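Local coordinates for protein beta-galactosidase/beta-glucuronidase (Faecalibacterium prausnitzii L2-6, PDB 6MVF) that binds flavin mononucleotide and is a glycoside hydrolase family 2 enzyme, a beta-glucuronidase of the human gut microbiome, at residues L175-P187 with E376-H388. Sequence-based numbering, arbitrary orientation.
Sequences LDYYGGPGIMVTP and EEMKELIIQNYNH. With FMN (flavin mononucleotide), chain G.
Tyr177 and Ile383 meet where Ile383 CD1 lies 3.6 Å from Tyr177 CE2, and both residues pack on the bound FMN. The Tyr177 ring lies with one face against the isoalloxazine, FMN C10 over it toward the rim, while Tyr178 CD1 sits over the centre of the opposite face. With CG anti to the backbone N (chi1 -169°), the phenol of Tyr177 reaches the cofactor's tail: its OH accepts from FMN O2' (2.7 Å) and donates to FMN O3P (2.6 Å), beside the amine of Lys379. A leucine here would probably lose the flat face against the flavin and leave O2' and the phosphate without their shared hydroxyl. Lys379 runs extended to that phosphate, its CD over the face of Tyr178. The site thus joins the TIM-barrel helix 368-385 to a beta-domain strand, 183-189, and the type I' turn Tyr177-Gly180 before it. At the flavin's dimethyl end, Met184 CE makes a CH-pi contact over the Tyr386 ring, 4.0 Å from its centroid, with SD farther above that face as a Met-aromatic contact; Thr186 OG1 meets Tyr386 OH at the ring edge (2.7 Å). Further out, amides suit the backbone: Gln384 NE2 donates almost straight to Tyr178 O (2.6 Å), and Asn387 pairs with strand 183-189 through ND2 to Ile183 O (2.9 Å) and OD1 from Val185 N.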
loop_
_atom_site.group_PDB
_atom_site.type_symbol
_atom_site.label_atom_id
_atom_site.label_comp_id
_atom_site.label_asym_id
_atom_site.label_seq_id
_atom_site.Cartn_x
_atom_site.Cartn_y
_atom_site.Cartn_z
ATOM N N LEU A 175 -14.939 28.672 9.127
ATOM C CA LEU A 175 -13.770 28.659 8.260
ATOM C C LEU A 175 -13.133 30.035 8.140
ATOM O O LEU A 175 -12.086 30.177 7.483
ATOM C CB LEU A 175 -14.166 28.154 6.866
ATOM C CG LEU A 175 -14.472 26.660 6.754
ATOM C CD1 LEU A 175 -15.548 26.336 5.704
ATOM C CD2 LEU A 175 -13.180 25.959 6.425
ATOM N N ASP A 176 -13.736 31.046 8.768
ATOM C CA ASP A 176 -13.452 32.454 8.498
ATOM C C ASP A 176 -12.645 33.137 9.579
ATOM O O ASP A 176 -12.360 34.323 9.445
ATOM C CB ASP A 176 -14.758 33.240 8.304
ATOM C CG ASP A 176 -15.339 33.052 6.932
ATOM O OD1 ASP A 176 -14.573 33.183 5.947
ATOM O OD2 ASP A 176 -16.549 32.757 6.836
ATOM N N TYR A 177 -12.283 32.441 10.644
ATOM C CA TYR A 177 -11.659 33.079 11.796
ATOM C C TYR A 177 -10.164 32.725 11.846
ATOM O O TYR A 177 -9.761 31.699 12.397
ATOM C CB TYR A 177 -12.393 32.690 13.071
ATOM C CG TYR A 177 -11.958 33.535 14.236
ATOM C CD1 TYR A 177 -12.384 34.851 14.371
ATOM C CD2 TYR A 177 -11.082 33.034 15.174
ATOM C CE1 TYR A 177 -11.958 35.620 15.432
ATOM C CE2 TYR A 177 -10.659 33.793 16.227
ATOM C CZ TYR A 177 -11.094 35.074 16.353
ATOM O OH TYR A 177 -10.642 35.791 17.418
ATOM N N TYR A 178 -9.346 33.596 11.249
ATOM C CA TYR A 178 -7.886 33.517 11.333
ATOM C C TYR A 178 -7.357 32.157 10.924
ATOM O O TYR A 178 -6.383 31.665 11.489
ATOM C CB TYR A 178 -7.397 33.856 12.731
ATOM C CG TYR A 178 -7.592 35.294 13.125
ATOM C CD1 TYR A 178 -8.759 35.706 13.764
ATOM C CD2 TYR A 178 -6.603 36.241 12.879
ATOM C CE1 TYR A 178 -8.937 37.021 14.141
ATOM C CE2 TYR A 178 -6.776 37.561 13.251
ATOM C CZ TYR A 178 -7.942 37.943 13.885
ATOM O OH TYR A 178 -8.118 39.253 14.259
ATOM N N GLY A 179 -8.002 31.550 9.925
ATOM C CA GLY A 179 -7.553 30.271 9.391
ATOM C C GLY A 179 -7.529 29.156 10.411
ATOM O O GLY A 179 -6.727 28.223 10.286
ATOM N N GLY A 180 -8.382 29.238 11.432
ATOM C CA GLY A 180 -8.424 28.259 12.489
ATOM C C GLY A 180 -9.218 27.036 12.097
ATOM O O GLY A 180 -9.859 26.963 11.034
ATOM N N PRO A 181 -9.169 26.022 12.961
ATOM C CA PRO A 181 -9.826 24.746 12.635
ATOM C C PRO A 181 -11.327 24.729 12.910
ATOM O O PRO A 181 -12.019 23.811 12.436
ATOM C CB PRO A 181 -9.087 23.743 13.528
ATOM C CG PRO A 181 -8.660 24.569 14.732
ATOM C CD PRO A 181 -8.386 25.966 14.211
ATOM N N GLY A 182 -11.853 25.705 13.646
ATOM C CA GLY A 182 -13.248 25.696 14.036
ATOM C C GLY A 182 -13.527 25.038 15.368
ATOM O O GLY A 182 -14.690 24.968 15.776
ATOM N N ILE A 183 -12.501 24.556 16.062
ATOM C CA ILE A 183 -12.685 23.883 17.344
ATOM C C ILE A 183 -11.441 24.118 18.195
ATOM O O ILE A 183 -10.312 24.103 17.691
ATOM C CB ILE A 183 -12.989 22.382 17.124
ATOM C CG1 ILE A 183 -13.409 21.703 18.422
ATOM C CG2 ILE A 183 -11.807 21.669 16.500
ATOM C CD1 ILE A 183 -13.989 20.329 18.203
ATOM N N MET A 184 -11.654 24.400 19.476
ATOM C CA MET A 184 -10.569 24.490 20.438
ATOM C C MET A 184 -10.799 23.500 21.580
ATOM O O MET A 184 -11.936 23.280 22.022
ATOM C CB MET A 184 -10.406 25.918 20.959
ATOM C CG MET A 184 -11.570 26.434 21.746
ATOM S SD MET A 184 -11.279 28.143 22.224
ATOM C CE MET A 184 -9.836 28.000 23.293
ATOM N N VAL A 185 -9.714 22.871 22.023
ATOM C CA VAL A 185 -9.782 21.763 22.965
ATOM C C VAL A 185 -8.738 22.003 24.039
ATOM O O VAL A 185 -7.543 22.078 23.739
ATOM C CB VAL A 185 -9.547 20.397 22.283
ATOM C CG1 VAL A 185 -9.751 19.262 23.271
ATOM C CG2 VAL A 185 -10.452 20.220 21.030
ATOM N N THR A 186 -9.180 22.097 25.286
ATOM C CA THR A 186 -8.266 22.223 26.408
ATOM C C THR A 186 -8.333 20.963 27.252
ATOM O O THR A 186 -9.272 20.791 28.037
ATOM C CB THR A 186 -8.613 23.459 27.240
ATOM O OG1 THR A 186 -8.651 24.614 26.388
ATOM C CG2 THR A 186 -7.591 23.670 28.343
ATOM N N PRO A 187 -7.396 20.036 27.105
ATOM C CA PRO A 187 -7.388 18.837 27.950
ATOM C C PRO A 187 -6.618 19.065 29.240
ATOM O O PRO A 187 -5.533 19.644 29.244
ATOM C CB PRO A 187 -6.674 17.794 27.069
ATOM C CG PRO A 187 -6.541 18.442 25.673
ATOM C CD PRO A 187 -6.496 19.899 25.946
ATOM N N GLU A 376 -1.457 40.315 14.607
ATOM C CA GLU A 376 -2.225 39.384 13.782
ATOM C C GLU A 376 -1.499 38.057 13.641
ATOM O O GLU A 376 -2.119 36.984 13.725
ATOM C CB GLU A 376 -2.477 39.974 12.405
ATOM C CG GLU A 376 -3.242 41.265 12.401
ATOM C CD GLU A 376 -4.731 41.076 12.473
ATOM O OE1 GLU A 376 -5.201 40.308 13.340
ATOM O OE2 GLU A 376 -5.440 41.702 11.657
ATOM N N GLU A 377 -0.175 38.116 13.435
ATOM C CA GLU A 377 0.609 36.901 13.252
ATOM C C GLU A 377 0.608 36.052 14.514
ATOM O O GLU A 377 0.588 34.817 14.431
ATOM C CB GLU A 377 2.038 37.249 12.836
ATOM C CG GLU A 377 2.774 36.097 12.194
ATOM C CD GLU A 377 3.937 36.525 11.287
ATOM O OE1 GLU A 377 4.609 37.547 11.575
ATOM O OE2 GLU A 377 4.195 35.820 10.287
ATOM N N MET A 378 0.598 36.688 15.689
ATOM C CA MET A 378 0.537 35.908 16.915
ATOM C C MET A 378 -0.858 35.342 17.141
ATOM O O MET A 378 -0.996 34.221 17.659
ATOM C CB MET A 378 0.963 36.757 18.098
ATOM C CG MET A 378 1.163 35.954 19.353
ATOM S SD MET A 378 2.688 34.989 19.241
ATOM C CE MET A 378 2.182 33.589 20.195
ATOM N N LYS A 379 -1.874 36.081 16.717
ATOM C CA LYS A 379 -3.268 35.607 16.849
ATOM C C LYS A 379 -3.467 34.394 15.936
ATOM O O LYS A 379 -4.136 33.488 16.327
ATOM C CB LYS A 379 -4.243 36.751 16.583
ATOM C CG LYS A 379 -5.586 36.593 17.258
ATOM C CD LYS A 379 -6.481 37.793 17.211
ATOM C CE LYS A 379 -7.901 37.453 17.583
ATOM N NZ LYS A 379 -8.800 38.621 17.533
ATOM N N GLU A 380 -2.891 34.413 14.750
ATOM C CA GLU A 380 -3.002 33.269 13.854
ATOM C C GLU A 380 -2.179 32.095 14.360
ATOM O O GLU A 380 -2.588 30.940 14.218
ATOM C CB GLU A 380 -2.562 33.649 12.437
ATOM C CG GLU A 380 -3.461 34.654 11.757
ATOM C CD GLU A 380 -2.918 35.086 10.406
ATOM O OE1 GLU A 380 -1.685 35.265 10.276
ATOM O OE2 GLU A 380 -3.725 35.241 9.466
ATOM N N LEU A 381 -1.005 32.362 14.930
ATOM C CA LEU A 381 -0.171 31.268 15.414
ATOM C C LEU A 381 -0.863 30.512 16.539
ATOM O O LEU A 381 -0.814 29.281 16.593
ATOM C CB LEU A 381 1.182 31.799 15.880
ATOM C CG LEU A 381 2.095 30.783 16.565
ATOM C CD1 LEU A 381 2.481 29.660 15.587
ATOM C CD2 LEU A 381 3.327 31.475 17.169
ATOM N N ILE A 382 -1.522 31.229 17.441
ATOM C CA ILE A 382 -2.146 30.567 18.575
ATOM C C ILE A 382 -3.426 29.865 18.160
ATOM O O ILE A 382 -3.695 28.747 18.596
ATOM C CB ILE A 382 -2.391 31.589 19.693
ATOM C CG1 ILE A 382 -1.044 32.047 20.256
ATOM C CG2 ILE A 382 -3.327 31.015 20.770
ATOM C CD1 ILE A 382 -1.157 33.090 21.321
ATOM N N ILE A 383 -4.233 30.497 17.308
ATOM C CA ILE A 383 -5.542 29.943 16.987
ATOM C C ILE A 383 -5.409 28.735 16.073
ATOM O O ILE A 383 -6.148 27.758 16.207
ATOM C CB ILE A 383 -6.438 31.043 16.386
ATOM C CG1 ILE A 383 -7.072 31.826 17.525
ATOM C CG2 ILE A 383 -7.543 30.458 15.483
ATOM C CD1 ILE A 383 -7.207 33.270 17.231
ATOM N N GLN A 384 -4.456 28.767 15.149
ATOM C CA GLN A 384 -4.285 27.642 14.242
ATOM C C GLN A 384 -3.579 26.470 14.901
ATOM O O GLN A 384 -3.770 25.328 14.472
ATOM C CB GLN A 384 -3.530 28.090 12.989
ATOM C CG GLN A 384 -4.299 29.138 12.228
ATOM C CD GLN A 384 -3.559 29.715 11.041
ATOM O OE1 GLN A 384 -2.476 29.256 10.659
ATOM N NE2 GLN A 384 -4.161 30.727 10.433
ATOM N N ASN A 385 -2.817 26.713 15.967
ATOM C CA ASN A 385 -2.051 25.647 16.591
ATOM C C ASN A 385 -2.499 25.358 18.005
ATOM O O ASN A 385 -1.805 24.629 18.728
ATOM C CB ASN A 385 -0.559 25.979 16.557
ATOM C CG ASN A 385 -0.059 26.127 15.147
ATOM O OD1 ASN A 385 0.210 25.127 14.477
ATOM N ND2 ASN A 385 0.011 27.364 14.655
ATOM N N TYR A 386 -3.660 25.876 18.406
ATOM C CA TYR A 386 -4.086 25.747 19.795
ATOM C C TYR A 386 -4.246 24.291 20.239
ATOM O O TYR A 386 -4.040 23.987 21.416
ATOM C CB TYR A 386 -5.393 26.505 20.012
ATOM C CG TYR A 386 -5.832 26.490 21.460
ATOM C CD1 TYR A 386 -6.727 25.532 21.928
ATOM C CD2 TYR A 386 -5.332 27.422 22.363
ATOM C CE1 TYR A 386 -7.120 25.516 23.257
ATOM C CE2 TYR A 386 -5.716 27.415 23.684
ATOM C CZ TYR A 386 -6.612 26.466 24.131
ATOM O OH TYR A 386 -6.997 26.463 25.455
ATOM N N ASN A 387 -4.614 23.376 19.334
ATOM C CA ASN A 387 -4.926 22.025 19.788
ATOM C C ASN A 387 -3.725 21.083 19.855
ATOM O O ASN A 387 -3.872 19.977 20.381
ATOM C CB ASN A 387 -6.011 21.426 18.907
ATOM C CG ASN A 387 -7.294 22.226 18.976
ATOM O OD1 ASN A 387 -7.621 22.814 20.024
ATOM N ND2 ASN A 387 -8.022 22.284 17.849
ATOM N N HIS A 388 -2.545 21.499 19.386
ATOM C CA HIS A 388 -1.370 20.636 19.384
ATOM C C HIS A 388 -0.828 20.406 20.790
ATOM O O HIS A 388 -0.370 21.367 21.424
ATOM C CB HIS A 388 -0.287 21.257 18.536
ATOM C CG HIS A 388 -0.637 21.366 17.090
ATOM N ND1 HIS A 388 -0.736 20.265 16.263
ATOM C CD2 HIS A 388 -0.878 22.447 16.312
ATOM C CE1 HIS A 388 -1.026 20.664 15.038
ATOM N NE2 HIS A 388 -1.131 21.983 15.044
HETATM N N1 FMN G . -14.277 32.657 17.213
HETATM C C2 FMN G . -14.863 32.287 16.072
HETATM O O2 FMN G . -15.858 32.875 15.643
HETATM N N3 FMN G . -14.416 31.300 15.327
HETATM C C4 FMN G . -13.381 30.588 15.647
HETATM O O4 FMN G . -12.973 29.673 14.950
HETATM C C4A FMN G . -12.714 30.914 16.860
HETATM N N5 FMN G . -11.665 30.210 17.176
HETATM C C5A FMN G . -10.996 30.458 18.284
HETATM C C6 FMN G . -9.901 29.692 18.587
HETATM C C7 FMN G . -9.206 29.921 19.720
HETATM C C7M FMN G . -8.023 29.092 20.037
HETATM C C8 FMN G . -9.615 31.004 20.605
HETATM C C8M FMN G . -8.842 31.278 21.847
HETATM C C9 FMN G . -10.718 31.769 20.296
HETATM C C9A FMN G . -11.437 31.532 19.164
HETATM N N10 FMN G . -12.529 32.320 18.834
HETATM C C10 FMN G . -13.211 32.016 17.658
HETATM C "C1'" FMN G . -12.909 33.344 19.797
HETATM C "C2'" FMN G . -12.848 34.822 19.492
HETATM O "O2'" FMN G . -11.524 35.131 19.846
HETATM C "C3'" FMN G . -13.720 35.655 20.406
HETATM O "O3'" FMN G . -14.704 34.835 20.995
HETATM C "C4'" FMN G . -14.491 36.755 19.711
HETATM O "O4'" FMN G . -14.993 36.189 18.510
HETATM C "C5'" FMN G . -13.684 38.027 19.446
HETATM O "O5'" FMN G . -13.164 38.048 18.129
HETATM P P FMN G . -12.021 39.032 17.644
HETATM O O1P FMN G . -12.375 39.231 16.224
HETATM O O2P FMN G . -12.144 40.237 18.528
HETATM O O3P FMN G . -10.689 38.389 17.832
HETATM O O HOH W 1 -4.928 22.441 23.738
#